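Side-chain contact in alpha-L-rhamnosidase (Streptomyces avermitilis, PDB 3W5M), which hydrolyses terminal non-reducing alpha-L-rhamnose residues from substrates such as citrus flavonoids and gum arabic: residues M926-N929 with I933-G936. Residues are numbered along the deposited sequence; the frame is centred on the assembly and turned at random.
Sequences MYAN and IAPG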
ATOM      1  N   MET A 926       3.736  22.457  -8.589  1.00 25.49           N
ATOM      2  CA  MET A 926       5.069  22.620  -9.080  1.00 25.50           C
ATOM      3  C   MET A 926       5.216  22.111 -10.517  1.00 25.83           C
ATOM      4  O   MET A 926       5.903  22.736 -11.328  1.00 24.98           O
ATOM      5  CB  MET A 926       6.071  21.894  -8.167  1.00 26.81           C
ATOM      6  CG  MET A 926       6.141  22.421  -6.749  1.00 26.83           C
ATOM      7  SD  MET A 926       7.762  22.121  -5.993  1.00 32.50           S
ATOM      8  CE  MET A 926       7.719  20.325  -5.968  1.00 28.26           C
ATOM      9  N   TYR A 927       4.601  20.969 -10.828  1.00 24.89           N
ATOM     10  CA  TYR A 927       4.847  20.334 -12.111  1.00 22.78           C
ATOM     11  C   TYR A 927       4.147  21.145 -13.191  1.00 23.90           C
ATOM     12  O   TYR A 927       4.720  21.362 -14.251  1.00 23.59           O
ATOM     13  CB  TYR A 927       4.414  18.840 -12.106  1.00 23.00           C
ATOM     14  CG  TYR A 927       5.007  18.067 -10.942  1.00 23.13           C
ATOM     15  CD1 TYR A 927       6.286  18.371 -10.446  1.00 23.12           C
ATOM     16  CD2 TYR A 927       4.287  17.063 -10.311  1.00 24.24           C
ATOM     17  CE1 TYR A 927       6.825  17.678  -9.364  1.00 23.70           C
ATOM     18  CE2 TYR A 927       4.816  16.381  -9.213  1.00 23.12           C
ATOM     19  CZ  TYR A 927       6.092  16.680  -8.763  1.00 25.34           C
ATOM     20  OH  TYR A 927       6.606  15.981  -7.678  1.00 25.73           O
ATOM     21  N   ALA A 928       2.958  21.654 -12.861  1.00 24.11           N
ATOM     22  CA  ALA A 928       2.145  22.447 -13.796  1.00 26.40           C
ATOM     23  C   ALA A 928       2.687  23.864 -14.009  1.00 26.81           C
ATOM     24  O   ALA A 928       2.606  24.388 -15.115  1.00 27.61           O
ATOM     25  CB  ALA A 928       0.689  22.479 -13.355  1.00 24.93           C
ATOM     26  N   ASN A 929       3.299  24.447 -12.977  1.00 28.13           N
ATOM     27  CA  ASN A 929       3.653  25.887 -12.986  1.00 28.63           C
ATOM     28  C   ASN A 929       5.131  26.226 -12.978  1.00 30.28           C
ATOM     29  O   ASN A 929       5.549  27.221 -13.588  1.00 31.97           O
ATOM     30  CB  ASN A 929       2.959  26.584 -11.839  1.00 28.95           C
ATOM     31  CG  ASN A 929       1.459  26.438 -11.900  1.00 29.69           C
ATOM     32  OD1 ASN A 929       0.863  25.719 -11.104  1.00 31.69           O
ATOM     33  ND2 ASN A 929       0.835  27.110 -12.854  1.00 31.49           N
ATOM     34  N   ILE A 933       4.124  21.981 -17.215  1.00 29.53           N
ATOM     35  CA  ILE A 933       3.628  20.805 -17.948  1.00 26.13           C
ATOM     36  C   ILE A 933       2.277  20.446 -17.375  1.00 26.26           C
ATOM     37  O   ILE A 933       2.185  20.012 -16.229  1.00 26.01           O
ATOM     38  CB  ILE A 933       4.583  19.588 -17.823  1.00 23.41           C
ATOM     39  CG1 ILE A 933       5.930  19.899 -18.481  1.00 22.82           C
ATOM     40  CG2 ILE A 933       3.936  18.334 -18.438  1.00 22.75           C
ATOM     41  CD1 ILE A 933       6.961  18.779 -18.392  1.00 22.95           C
ATOM     42  N   ALA A 934       1.212  20.656 -18.148  1.00 26.53           N
ATOM     43  CA  ALA A 934      -0.151  20.396 -17.665  1.00 25.61           C
ATOM     44  C   ALA A 934      -1.006  19.968 -18.849  1.00 25.58           C
ATOM     45  O   ALA A 934      -0.693  20.321 -19.958  1.00 24.19           O
ATOM     46  CB  ALA A 934      -0.741  21.638 -17.007  1.00 27.33           C
ATOM     47  N   PRO A 935      -2.056  19.171 -18.620  1.00 25.98           N
ATOM     48  CA  PRO A 935      -2.805  18.723 -19.811  1.00 26.23           C
ATOM     49  C   PRO A 935      -3.851  19.749 -20.270  1.00 29.11           C
ATOM     50  O   PRO A 935      -4.755  20.070 -19.513  1.00 29.52           O
ATOM     51  CB  PRO A 935      -3.474  17.438 -19.337  1.00 25.63           C
ATOM     52  CG  PRO A 935      -3.600  17.578 -17.854  1.00 25.17           C
ATOM     53  CD  PRO A 935      -2.492  18.482 -17.384  1.00 26.06           C
ATOM     54  N   GLY A 936      -3.714  20.253 -21.497  1.00 29.34           N
ATOM     55  CA  GLY A 936      -4.750  21.097 -22.122  1.00 30.71           C
ATOM     56  C   GLY A 936      -5.954  20.295 -22.593  1.00 30.65           C
ATOM     57  O   GLY A 936      -7.099  20.760 -22.534  1.00 30.64           O
TER
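Tyr927, in the last turn of helix 923-929, meets Ile933 through its backbone: its carbonyl O accepts a hydrogen bond from Ile933 N, 3.1 Å away and fairly straight, with 156° at the hydrogen. Ile933 CB makes a plain van der Waals approach to the same oxygen, 4.0 Å from Tyr927 O. The Tyr927 ring takes another course: CG lies anti to the carbonyl carbon, beside the backbone N (chi1 -52°), and the ring leads away from 933-936, its OH hydrogen-bonded to His613 ND1. One residue on, Ala928 turns its backbone to the same partner. Its CA lies 3.4 Å from Ile933 O in a CA-H...O contact, with 155° at the hydrogen. The methyl of Ala928 then meets the methyl of Ala934, CB to CB at 4.0 Å, a small apolar contact. Tyr653 touches both methyls, meets the Tyr927 ring edge-to-face and, through its OH, is hydrogen-bonded to Ile933 O, which gives that oxygen a conventional polar partner as well. The whole interface is modest, burying 138 Å² in all, and joins the final helix of the catalytic (alpha/alpha)6-barrel to the start of the C-terminal beta-sandwich across a three-residue linker. Helices 607-622 and 641-654 pack against the Tyr927 side, Ile933 reaches Val967 and Thr969 of strand 965-974, and strand 934-935 forms an edge of its sheet, pairing antiparallel with strand 942-945.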